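Local coordinates for short-chain dehydrogenase/reductase SDR (PDB 5VA8), which binds NADP and, as a member of the short-chain dehydrogenase/reductase family, probably catalyses NADP(H)-dependent oxidation or reduction, at residues A[9-14]-A[245-250]; A[34-39]-A[61-66]; A[16-21]-A[38-43]. All coordinates share one frame; numbering follows the deposited sequence.

How the contacts relate
All three contacts lie on one side of the chain's centre, round the first beta-alpha-beta unit of the Rossmann fold. In chain order, strand 17-20 leads into helix 26-37, whose C-terminal turn passes into strand 41-46; contact 3 pairs the two strands, and contact 2 sets the end of that helix against the end of helix 49-63. Contacts 2 and 3 share E38 and G39, and their centres are about 8 Å apart. Contact 1, centred about 14 to 15 Å from both, brings the N-terminal segment 9-14 against the late loop 245-250. L11 and I13 carry it on to E38, L35 and V40, so the chain's beginning is tied both to the core unit and to a late part of the fold.

Contact 1: residues A[9-14]-A[245-250]; sequences MDLGIA and SVHAGY
The imidazole of H247 is the flat group here: one face carries CG2 of its own neighbour V246, 3.8 Å above the plane and over the centre, while the carbonyl of D10 comes to the edge. There NE2 donates to D10 O at 2.6 Å, a short bond with an N-H...O angle of 152°; the oxygen lies close to the ring plane and the bond stays in the carbonyl plane. Donating from NE2 fixes a proton on that nitrogen. M9 SD approaches tip to tip and obliquely, 4.9 Å from the ring centroid. With CG of H247 beside its backbone N (chi1 -53°), the ring turns back toward 9-14.

A second bond runs through the backbone: V246 N donates to L11 O at 3.0 Å, almost perfectly straight. Both V246 methyls pack against that acceptor, CG2 to 3.4 Å of L11 O. Beneath it the CB atoms of L11 and S245 meet at 3.6 Å, and L11 CD2 crosses toward the imidazole. I13 adds CG2 against S245 CA.

Each segment also braces itself. D10 OD1 takes the N-H of G12 from above the carboxylate plane, an Asx turn, and S245 OG takes that of H247, an ST turn inside the type I turn S245-A248; the same hydroxyl bonds to F242 O. Positive phi at G12 bends the chain past V246, where a CB would collide with CG2. M9 and L11 rest on helix 233-243, and M9 and Y250 also meet the second subunit. An Asx turn and an ST turn thus clasp through a pair of hydrogen bonds, pinning the segment ahead of the first Rossmann strand to the loop between helix 233-243 and the last strand, 255-258.

Contact 2: residues A[34-39]-A[61-66]; sequences ALAAEG and ANAGVD
V65 holds CG1 anti to its carbonyl carbon, beside the backbone N (chi1 -55°), with CG2 in the crowded position between the two, so both methyls turn onto the end of helix 26-37. CG1 lies 3.5 Å from A36 O and also packs on the backbone of G39, whereas CG2 meets A36 CB at 3.8 Å. A63 adds its methyl from the last turn of helix 49-63: the CB atoms of A36 and A63 sit 3.6 Å apart, and A63 CB also lies against A36 O. The side chains are small and the backbones close, A37 CA and A63 CA 5.4 Å apart.

One water joins the two helix ends, donating to A36 O at 2.8 Å and to A63 O at 2.7 Å. A36 O therefore accepts twice, since G39 N also bonds to it. Positive phi at G64 turns the chain out of helix 49-63 and brings V65 round; V65 also touches N41. On the other helix, G39 is the C-prime residue of a Schellman motif, with its N to A36 O and V40 N to L35 O, and the chain leaves there for strand 41-46. Two successive crossover helices of a Rossmann fold thus meet at their C-terminal ends.

Contact 3: residues A[16-21]-A[38-43]; sequences KSALVC and EGVNVT
Four backbone hydrogen bonds lace the two strands in parallel register, S17 beside N41, A18 beside V42 and L19 beside T43. N41 N gives to K16 O, A18 N to N41 O at 2.8 Å, T43 N to A18 O, and V20 N to T43 O, the straightest at 176°. Every donor meets its carbonyl nearly along the C=O axis. The strand axes come to 4.8 Å of each other at 27°, the usual twist.

V40 CG1, anti to its backbone N (chi1 179°), reaches A18 CB at 3.6 Å and K16 O at 3.4 Å. Further along this face V42 CG1 touches both A18 CB and V20 CG2, more loosely. On the other face L19 crosses T43 obliquely, its CD1 touching T43 CG2 at 3.7 Å. These strands, 17-20 and 41-46, with helix 26-37 between them, form the first beta-alpha-beta unit of the NADP-binding Rossmann fold; V20's side chain is about 9 Å from the bound NADP.

Helix 26-37 covers the A18, V40 and V20 face, chiefly through L35, and strand 92-95 continues the sheet beyond 17-20. Next to 41-46 comes strand 67-71: Q68 NE2 bonds T43 OG1, and D66 N bonds N41 OD1. A water lies 2.8 Å from T43 OG1 and reaches A18 O over a longer 3.3 Å, a bond made only in competition with its other acceptors.

Contact 1: residues A[9-14]-A[245-250]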
ATOM      1  N   MET A   9      19.636  24.976   7.285  1.00 60.61           N
ATOM      2  CA  MET A   9      18.903  24.293   8.348  1.00 48.34           C
ATOM      3  C   MET A   9      19.856  23.465   9.205  1.00 36.74           C
ATOM      4  O   MET A   9      20.582  22.612   8.683  1.00 38.37           O
ATOM      5  CB  MET A   9      17.821  23.385   7.753  1.00 43.87           C
ATOM      6  CG  MET A   9      17.052  22.552   8.775  1.00 39.31           C
ATOM      7  SD  MET A   9      16.021  21.264   8.028  1.00 36.02           S
ATOM      8  CE  MET A   9      14.737  22.224   7.232  1.00 31.75           C
ATOM      9  N   ASP A  10      19.832  23.696  10.519  1.00 31.31           N
ATOM     10  CA  ASP A  10      20.707  22.974  11.444  1.00 27.09           C
ATOM     11  C   ASP A  10      20.090  21.619  11.782  1.00 20.54           C
ATOM     12  O   ASP A  10      19.032  21.558  12.415  1.00 26.04           O
ATOM     13  CB  ASP A  10      20.922  23.802  12.713  1.00 27.60           C
ATOM     14  CG  ASP A  10      22.002  23.227  13.628  1.00 28.75           C
ATOM     15  OD1 ASP A  10      22.346  22.038  13.513  1.00 25.75           O
ATOM     16  OD2 ASP A  10      22.500  23.981  14.492  1.00 36.53           O
ATOM     17  N   LEU A  11      20.760  20.535  11.387  1.00 21.09           N
ATOM     18  CA  LEU A  11      20.220  19.202  11.631  1.00 20.21           C
ATOM     19  C   LEU A  11      20.503  18.686  13.037  1.00 19.45           C
ATOM     20  O   LEU A  11      20.010  17.607  13.388  1.00 19.49           O
ATOM     21  CB  LEU A  11      20.766  18.209  10.602  1.00 20.75           C
ATOM     22  CG  LEU A  11      20.391  18.529   9.151  1.00 22.98           C
ATOM     23  CD1 LEU A  11      20.736  17.338   8.254  1.00 23.22           C
ATOM     24  CD2 LEU A  11      18.927  18.924   9.030  1.00 26.68           C
ATOM     25  N   GLY A  12      21.285  19.413  13.834  1.00 22.26           N
ATOM     26  CA  GLY A  12      21.475  19.080  15.233  1.00 21.57           C
ATOM     27  C   GLY A  12      22.276  17.830  15.524  1.00 20.40           C
ATOM     28  O   GLY A  12      22.177  17.303  16.635  1.00 22.68           O
ATOM     29  N   ILE A  13      23.085  17.345  14.579  1.00 17.77           N
ATOM     30  CA  ILE A  13      23.767  16.068  14.761  1.00 15.96           C
ATOM     31  C   ILE A  13      25.287  16.209  14.676  1.00 19.56           C
ATOM     32  O   ILE A  13      25.994  15.214  14.541  1.00 19.55           O
ATOM     33  CB  ILE A  13      23.241  15.009  13.770  1.00 17.94           C
ATOM     34  CG1 ILE A  13      23.293  15.509  12.316  1.00 17.48           C
ATOM     35  CG2 ILE A  13      21.818  14.607  14.156  1.00 17.33           C
ATOM     36  CD1 ILE A  13      22.877  14.433  11.276  1.00 17.42           C
ATOM     37  N   ALA A  14      25.801  17.433  14.769  1.00 19.94           N
ATOM     38  CA  ALA A  14      27.241  17.637  14.797  1.00 20.09           C
ATOM     39  C   ALA A  14      27.849  16.927  15.999  1.00 19.69           C
ATOM     40  O   ALA A  14      27.348  17.034  17.124  1.00 21.69           O
ATOM     41  CB  ALA A  14      27.567  19.130  14.844  1.00 20.34           C
ATOM     42  N   SER A 245      18.392  13.467  11.267  1.00 15.10           N
ATOM     43  CA  SER A 245      18.465  14.722  11.998  1.00 14.37           C
ATOM     44  C   SER A 245      17.540  14.723  13.212  1.00 14.80           C
ATOM     45  O   SER A 245      16.678  13.856  13.394  1.00 13.70           O
ATOM     46  CB  SER A 245      18.089  15.892  11.090  1.00 16.07           C
ATOM     47  OG  SER A 245      16.677  15.935  10.912  1.00 15.27           O
ATOM     48  N   VAL A 246      17.703  15.765  14.031  1.00 15.36           N
ATOM     49  CA  VAL A 246      16.801  15.979  15.158  1.00 15.45           C
ATOM     50  C   VAL A 246      15.438  16.474  14.720  1.00 16.49           C
ATOM     51  O   VAL A 246      14.553  16.637  15.569  1.00 18.76           O
ATOM     52  CB  VAL A 246      17.415  16.966  16.169  1.00 16.48           C
ATOM     53  CG1 VAL A 246      18.771  16.443  16.647  1.00 20.04           C
ATOM     54  CG2 VAL A 246      17.530  18.379  15.561  1.00 18.36           C
ATOM     55  N   HIS A 247      15.235  16.717  13.425  1.00 14.67           N
ATOM     56  CA  HIS A 247      13.943  17.162  12.916  1.00 14.55           C
ATOM     57  C   HIS A 247      13.117  16.028  12.329  1.00 15.34           C
ATOM     58  O   HIS A 247      12.012  16.278  11.833  1.00 17.47           O
ATOM     59  CB  HIS A 247      14.141  18.258  11.866  1.00 20.41           C
ATOM     60  CG  HIS A 247      14.993  19.384  12.349  1.00 21.08           C
ATOM     61  ND1 HIS A 247      14.636  20.182  13.416  1.00 23.40           N
ATOM     62  CD2 HIS A 247      16.207  19.824  11.940  1.00 24.34           C
ATOM     63  CE1 HIS A 247      15.584  21.077  13.629  1.00 27.24           C
ATOM     64  NE2 HIS A 247      16.550  20.879  12.749  1.00 26.41           N
ATOM     65  N   ALA A 248      13.620  14.791  12.377  1.00 14.33           N
ATOM     66  CA  ALA A 248      12.914  13.636  11.845  1.00 14.32           C
ATOM     67  C   ALA A 248      12.580  12.626  12.937  1.00 13.19           C
ATOM     68  O   ALA A 248      12.339  11.452  12.642  1.00 13.33           O
ATOM     69  CB  ALA A 248      13.737  12.977  10.737  1.00 14.40           C
ATOM     70  N   GLY A 249      12.535  13.064  14.196  1.00 13.32           N
ATOM     71  CA  GLY A 249      12.298  12.119  15.278  1.00 15.13           C
ATOM     72  C   GLY A 249      10.884  11.564  15.350  1.00 15.25           C
ATOM     73  O   GLY A 249      10.648  10.642  16.137  1.00 15.64           O
ATOM     74  N   TYR A 250       9.945  12.108  14.573  1.00 11.77           N
ATOM     75  CA  TYR A 250       8.578  11.603  14.534  1.00 11.54           C
ATOM     76  C   TYR A 250       8.309  10.807  13.263  1.00 11.32           C
ATOM     77  O   TYR A 250       7.149  10.507  12.959  1.00 14.39           O
ATOM     78  CB  TYR A 250       7.572  12.755  14.664  1.00 10.93           C
ATOM     79  CG  TYR A 250       6.307  12.402  15.413  1.00 11.57           C
ATOM     80  CD1 TYR A 250       6.371  11.837  16.687  1.00 13.42           C
ATOM     81  CD2 TYR A 250       5.047  12.687  14.879  1.00 12.11           C
ATOM     82  CE1 TYR A 250       5.214  11.526  17.400  1.00 12.47           C
ATOM     83  CE2 TYR A 250       3.878  12.383  15.583  1.00 11.42           C
ATOM     84  CZ  TYR A 250       3.979  11.807  16.853  1.00 12.96           C
ATOM     85  OH  TYR A 250       2.831  11.509  17.551  1.00 14.79           O
TER

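Contact 2: residues A[34-39]-A[61-66]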
ATOM      1  N   ALA A  34      27.087  13.535   3.073  1.00 15.72           N
ATOM      2  CA  ALA A  34      26.045  14.427   3.576  1.00 15.90           C
ATOM      3  C   ALA A  34      26.045  14.471   5.097  1.00 15.41           C
ATOM      4  O   ALA A  34      25.873  15.544   5.687  1.00 17.63           O
ATOM      5  CB  ALA A  34      24.678  13.993   3.048  1.00 18.57           C
ATOM      6  N   LEU A  35      26.258  13.322   5.749  1.00 16.39           N
ATOM      7  CA  LEU A  35      26.354  13.312   7.210  1.00 15.09           C
ATOM      8  C   LEU A  35      27.587  14.076   7.678  1.00 17.32           C
ATOM      9  O   LEU A  35      27.507  14.900   8.599  1.00 16.90           O
ATOM     10  CB  LEU A  35      26.368  11.870   7.732  1.00 16.51           C
ATOM     11  CG  LEU A  35      25.061  11.097   7.530  1.00 16.12           C
ATOM     12  CD1 LEU A  35      25.261   9.602   7.795  1.00 14.98           C
ATOM     13  CD2 LEU A  35      23.955  11.662   8.425  1.00 15.98           C
ATOM     14  N   ALA A  36      28.737  13.838   7.041  1.00 15.30           N
ATOM     15  CA  ALA A  36      29.948  14.572   7.409  1.00 16.38           C
ATOM     16  C   ALA A  36      29.760  16.076   7.241  1.00 19.37           C
ATOM     17  O   ALA A  36      30.270  16.866   8.049  1.00 18.94           O
ATOM     18  CB  ALA A  36      31.133  14.083   6.574  1.00 16.36           C
ATOM     19  N   ALA A  37      29.037  16.494   6.191  1.00 16.81           N
ATOM     20  CA  ALA A  37      28.792  17.914   5.960  1.00 19.54           C
ATOM     21  C   ALA A  37      28.005  18.553   7.093  1.00 21.62           C
ATOM     22  O   ALA A  37      28.089  19.771   7.289  1.00 23.25           O
ATOM     23  CB  ALA A  37      28.040  18.114   4.640  1.00 18.99           C
ATOM     24  N   GLU A  38      27.237  17.763   7.835  1.00 19.77           N
ATOM     25  CA  GLU A  38      26.518  18.257   9.000  1.00 19.17           C
ATOM     26  C   GLU A  38      27.279  17.992  10.295  1.00 22.89           C
ATOM     27  O   GLU A  38      26.699  18.091  11.382  1.00 19.78           O
ATOM     28  CB  GLU A  38      25.119  17.641   9.050  1.00 23.20           C
ATOM     29  CG  GLU A  38      24.311  17.797   7.751  1.00 24.28           C
ATOM     30  CD  GLU A  38      24.201  19.239   7.256  1.00 30.26           C
ATOM     31  OE1 GLU A  38      24.222  20.182   8.078  1.00 26.99           O
ATOM     32  OE2 GLU A  38      24.104  19.431   6.023  1.00 30.40           O
ATOM     33  N   GLY A  39      28.570  17.674  10.198  1.00 22.64           N
ATOM     34  CA  GLY A  39      29.418  17.544  11.361  1.00 23.16           C
ATOM     35  C   GLY A  39      29.444  16.180  12.005  1.00 20.04           C
ATOM     36  O   GLY A  39      29.998  16.050  13.101  1.00 19.82           O
ATOM     37  N   ALA A  61      39.039  16.028   4.066  1.00 23.32           N
ATOM     38  CA  ALA A  61      39.390  17.342   3.541  1.00 25.20           C
ATOM     39  C   ALA A  61      38.153  18.216   3.374  1.00 24.76           C
ATOM     40  O   ALA A  61      38.203  19.423   3.633  1.00 31.63           O
ATOM     41  CB  ALA A  61      40.133  17.192   2.213  1.00 23.28           C
ATOM     42  N   ASN A  62      37.031  17.622   2.959  1.00 22.98           N
ATOM     43  CA  ASN A  62      35.825  18.400   2.694  1.00 20.22           C
ATOM     44  C   ASN A  62      35.143  18.849   3.979  1.00 23.79           C
ATOM     45  O   ASN A  62      34.654  19.984   4.068  1.00 27.73           O
ATOM     46  CB  ASN A  62      34.839  17.580   1.863  1.00 22.15           C
ATOM     47  CG  ASN A  62      35.276  17.410   0.424  1.00 26.64           C
ATOM     48  OD1 ASN A  62      36.160  18.113  -0.058  1.00 28.86           O
ATOM     49  ND2 ASN A  62      34.649  16.466  -0.272  1.00 26.97           N
ATOM     50  N   ALA A  63      35.076  17.971   4.976  1.00 21.65           N
ATOM     51  CA  ALA A  63      34.165  18.171   6.092  1.00 20.83           C
ATOM     52  C   ALA A  63      34.844  18.464   7.420  1.00 22.24           C
ATOM     53  O   ALA A  63      34.190  19.007   8.318  1.00 24.49           O
ATOM     54  CB  ALA A  63      33.261  16.941   6.258  1.00 18.84           C
ATOM     55  N   GLY A  64      36.120  18.118   7.576  1.00 23.10           N
ATOM     56  CA  GLY A  64      36.798  18.406   8.824  1.00 28.29           C
ATOM     57  C   GLY A  64      36.303  17.617  10.012  1.00 33.97           C
ATOM     58  O   GLY A  64      36.504  18.042  11.151  1.00 41.01           O
ATOM     59  N   VAL A  65      35.643  16.490   9.781  1.00 20.20           N
ATOM     60  CA  VAL A  65      35.192  15.619  10.844  1.00 20.56           C
ATOM     61  C   VAL A  65      36.167  14.453  10.953  1.00 20.12           C
ATOM     62  O   VAL A  65      37.056  14.277  10.122  1.00 22.66           O
ATOM     63  CB  VAL A  65      33.750  15.103  10.599  1.00 19.99           C
ATOM     64  CG1 VAL A  65      32.787  16.267  10.390  1.00 20.71           C
ATOM     65  CG2 VAL A  65      33.729  14.179   9.395  1.00 18.50           C
ATOM     66  N   ASP A  66      35.987  13.634  11.985  1.00 20.66           N
ATOM     67  CA  ASP A  66      36.743  12.394  12.091  1.00 22.11           C
ATOM     68  C   ASP A  66      36.199  11.372  11.106  1.00 21.35           C
ATOM     69  O   ASP A  66      34.999  11.083  11.100  1.00 20.51           O
ATOM     70  CB  ASP A  66      36.663  11.835  13.510  1.00 22.67           C
ATOM     71  CG  ASP A  66      37.368  12.709  14.526  1.00 41.61           C
ATOM     72  OD1 ASP A  66      38.340  13.404  14.154  1.00 43.24           O
ATOM     73  OD2 ASP A  66      36.949  12.698  15.701  1.00 48.84           O
TER
HETATM   74  O   HOH W   1      31.477  19.434   8.299  1.00 29.43           O

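Contact 3: residues A[16-21]-A[38-43]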
ATOM      1  N   LYS A  16      27.960  13.738  16.522  1.00 17.58           N
ATOM      2  CA  LYS A  16      27.470  12.382  16.648  1.00 14.50           C
ATOM      3  C   LYS A  16      28.307  11.457  15.775  1.00 18.41           C
ATOM      4  O   LYS A  16      29.111  11.894  14.946  1.00 19.59           O
ATOM      5  CB  LYS A  16      25.989  12.299  16.274  1.00 16.66           C
ATOM      6  CG  LYS A  16      25.085  13.019  17.273  1.00 19.69           C
ATOM      7  CD  LYS A  16      23.635  12.637  17.073  1.00 22.81           C
ATOM      8  CE  LYS A  16      22.701  13.509  17.913  1.00 24.56           C
ATOM      9  NZ  LYS A  16      22.932  13.374  19.382  1.00 26.75           N
ATOM     10  N   SER A  17      28.132  10.161  15.986  1.00 14.58           N
ATOM     11  CA  SER A  17      28.910   9.159  15.275  0.53 15.16           C
ATOM     12  C   SER A  17      28.003   8.347  14.365  1.00 15.63           C
ATOM     13  O   SER A  17      26.889   7.974  14.745  1.00 17.33           O
ATOM     14  CB  SER A  17      29.647   8.237  16.247  0.53 21.92           C
ATOM     15  OG  SER A  17      28.739   7.548  17.087  0.53 22.21           O
ATOM     16  N   ALA A  18      28.480   8.096  13.138  1.00 14.19           N
ATOM     17  CA  ALA A  18      27.729   7.288  12.181  1.00 13.49           C
ATOM     18  C   ALA A  18      28.590   6.162  11.633  1.00 15.25           C
ATOM     19  O   ALA A  18      29.777   6.353  11.358  1.00 15.43           O
ATOM     20  CB  ALA A  18      27.208   8.119  11.010  1.00 14.18           C
ATOM     21  N   LEU A  19      27.978   4.991  11.474  1.00 12.31           N
ATOM     22  CA  LEU A  19      28.560   3.888  10.725  1.00 12.26           C
ATOM     23  C   LEU A  19      27.829   3.823   9.391  1.00 13.81           C
ATOM     24  O   LEU A  19      26.614   3.605   9.365  1.00 12.71           O
ATOM     25  CB  LEU A  19      28.428   2.573  11.496  1.00 11.70           C
ATOM     26  CG  LEU A  19      28.926   1.296  10.812  1.00 12.78           C
ATOM     27  CD1 LEU A  19      30.409   1.416  10.448  1.00 15.31           C
ATOM     28  CD2 LEU A  19      28.700   0.089  11.724  1.00 15.19           C
ATOM     29  N   VAL A  20      28.553   4.035   8.296  1.00 13.44           N
ATOM     30  CA  VAL A  20      27.962   4.104   6.957  1.00 11.38           C
ATOM     31  C   VAL A  20      28.526   2.937   6.146  1.00 12.81           C
ATOM     32  O   VAL A  20      29.715   2.930   5.797  1.00 14.17           O
ATOM     33  CB  VAL A  20      28.243   5.453   6.278  1.00 13.39           C
ATOM     34  CG1 VAL A  20      27.451   5.580   4.973  1.00 13.98           C
ATOM     35  CG2 VAL A  20      27.897   6.617   7.232  1.00 15.57           C
ATOM     36  N   CYS A  21      27.681   1.949   5.852  1.00 12.04           N
ATOM     37  CA  CYS A  21      28.131   0.730   5.180  1.00 12.82           C
ATOM     38  C   CYS A  21      28.217   0.900   3.670  1.00 15.55           C
ATOM     39  O   CYS A  21      27.388   1.576   3.054  1.00 13.28           O
ATOM     40  CB  CYS A  21      27.180  -0.425   5.490  1.00 12.39           C
ATOM     41  SG  CYS A  21      27.087  -0.831   7.232  1.00 14.29           S
ATOM     42  N   GLU A  38      27.237  17.763   7.835  1.00 19.77           N
ATOM     43  CA  GLU A  38      26.518  18.257   9.000  1.00 19.17           C
ATOM     44  C   GLU A  38      27.279  17.992  10.295  1.00 22.89           C
ATOM     45  O   GLU A  38      26.699  18.091  11.382  1.00 19.78           O
ATOM     46  CB  GLU A  38      25.119  17.641   9.050  1.00 23.20           C
ATOM     47  CG  GLU A  38      24.311  17.797   7.751  1.00 24.28           C
ATOM     48  CD  GLU A  38      24.201  19.239   7.256  1.00 30.26           C
ATOM     49  OE1 GLU A  38      24.222  20.182   8.078  1.00 26.99           O
ATOM     50  OE2 GLU A  38      24.104  19.431   6.023  1.00 30.40           O
ATOM     51  N   GLY A  39      28.570  17.674  10.198  1.00 22.64           N
ATOM     52  CA  GLY A  39      29.418  17.544  11.361  1.00 23.16           C
ATOM     53  C   GLY A  39      29.444  16.180  12.005  1.00 20.04           C
ATOM     54  O   GLY A  39      29.998  16.050  13.101  1.00 19.82           O
ATOM     55  N   VAL A  40      28.876  15.165  11.363  1.00 17.24           N
ATOM     56  CA  VAL A  40      28.869  13.809  11.909  1.00 15.26           C
ATOM     57  C   VAL A  40      30.223  13.156  11.666  1.00 17.74           C
ATOM     58  O   VAL A  40      30.761  13.213  10.554  1.00 17.20           O
ATOM     59  CB  VAL A  40      27.746  12.974  11.271  1.00 15.51           C
ATOM     60  CG1 VAL A  40      27.764  11.549  11.823  1.00 15.97           C
ATOM     61  CG2 VAL A  40      26.386  13.639  11.504  1.00 17.35           C
ATOM     62  N   ASN A  41      30.773  12.519  12.702  1.00 15.52           N
ATOM     63  CA  ASN A  41      31.958  11.686  12.520  1.00 16.03           C
ATOM     64  C   ASN A  41      31.548  10.382  11.849  1.00 19.46           C
ATOM     65  O   ASN A  41      30.668   9.681  12.350  1.00 20.44           O
ATOM     66  CB  ASN A  41      32.624  11.420  13.867  1.00 16.42           C
ATOM     67  CG  ASN A  41      33.116  12.685  14.530  1.00 19.02           C
ATOM     68  OD1 ASN A  41      33.799  13.497  13.911  1.00 20.35           O
ATOM     69  ND2 ASN A  41      32.754  12.872  15.796  1.00 23.63           N
ATOM     70  N   VAL A  42      32.158  10.051  10.711  1.00 15.03           N
ATOM     71  CA  VAL A  42      31.681   8.924   9.916  1.00 14.21           C
ATOM     72  C   VAL A  42      32.742   7.835   9.861  1.00 14.26           C
ATOM     73  O   VAL A  42      33.932   8.108   9.683  1.00 17.20           O
ATOM     74  CB  VAL A  42      31.257   9.344   8.489  1.00 13.30           C
ATOM     75  CG1 VAL A  42      30.008  10.231   8.550  1.00 14.57           C
ATOM     76  CG2 VAL A  42      32.403  10.035   7.759  1.00 18.09           C
ATOM     77  N   THR A  43      32.294   6.596  10.024  1.00 13.55           N
ATOM     78  CA  THR A  43      33.091   5.411   9.750  1.00 12.58           C
ATOM     79  C   THR A  43      32.536   4.802   8.474  1.00 14.20           C
ATOM     80  O   THR A  43      31.362   4.412   8.439  1.00 14.35           O
ATOM     81  CB  THR A  43      33.004   4.426  10.913  1.00 14.82           C
ATOM     82  OG1 THR A  43      33.592   5.013  12.077  1.00 16.05           O
ATOM     83  CG2 THR A  43      33.730   3.126  10.577  1.00 15.31           C
TER
HETATM   84  O   HOH W   2      32.321   7.172  13.285  1.00 19.47           O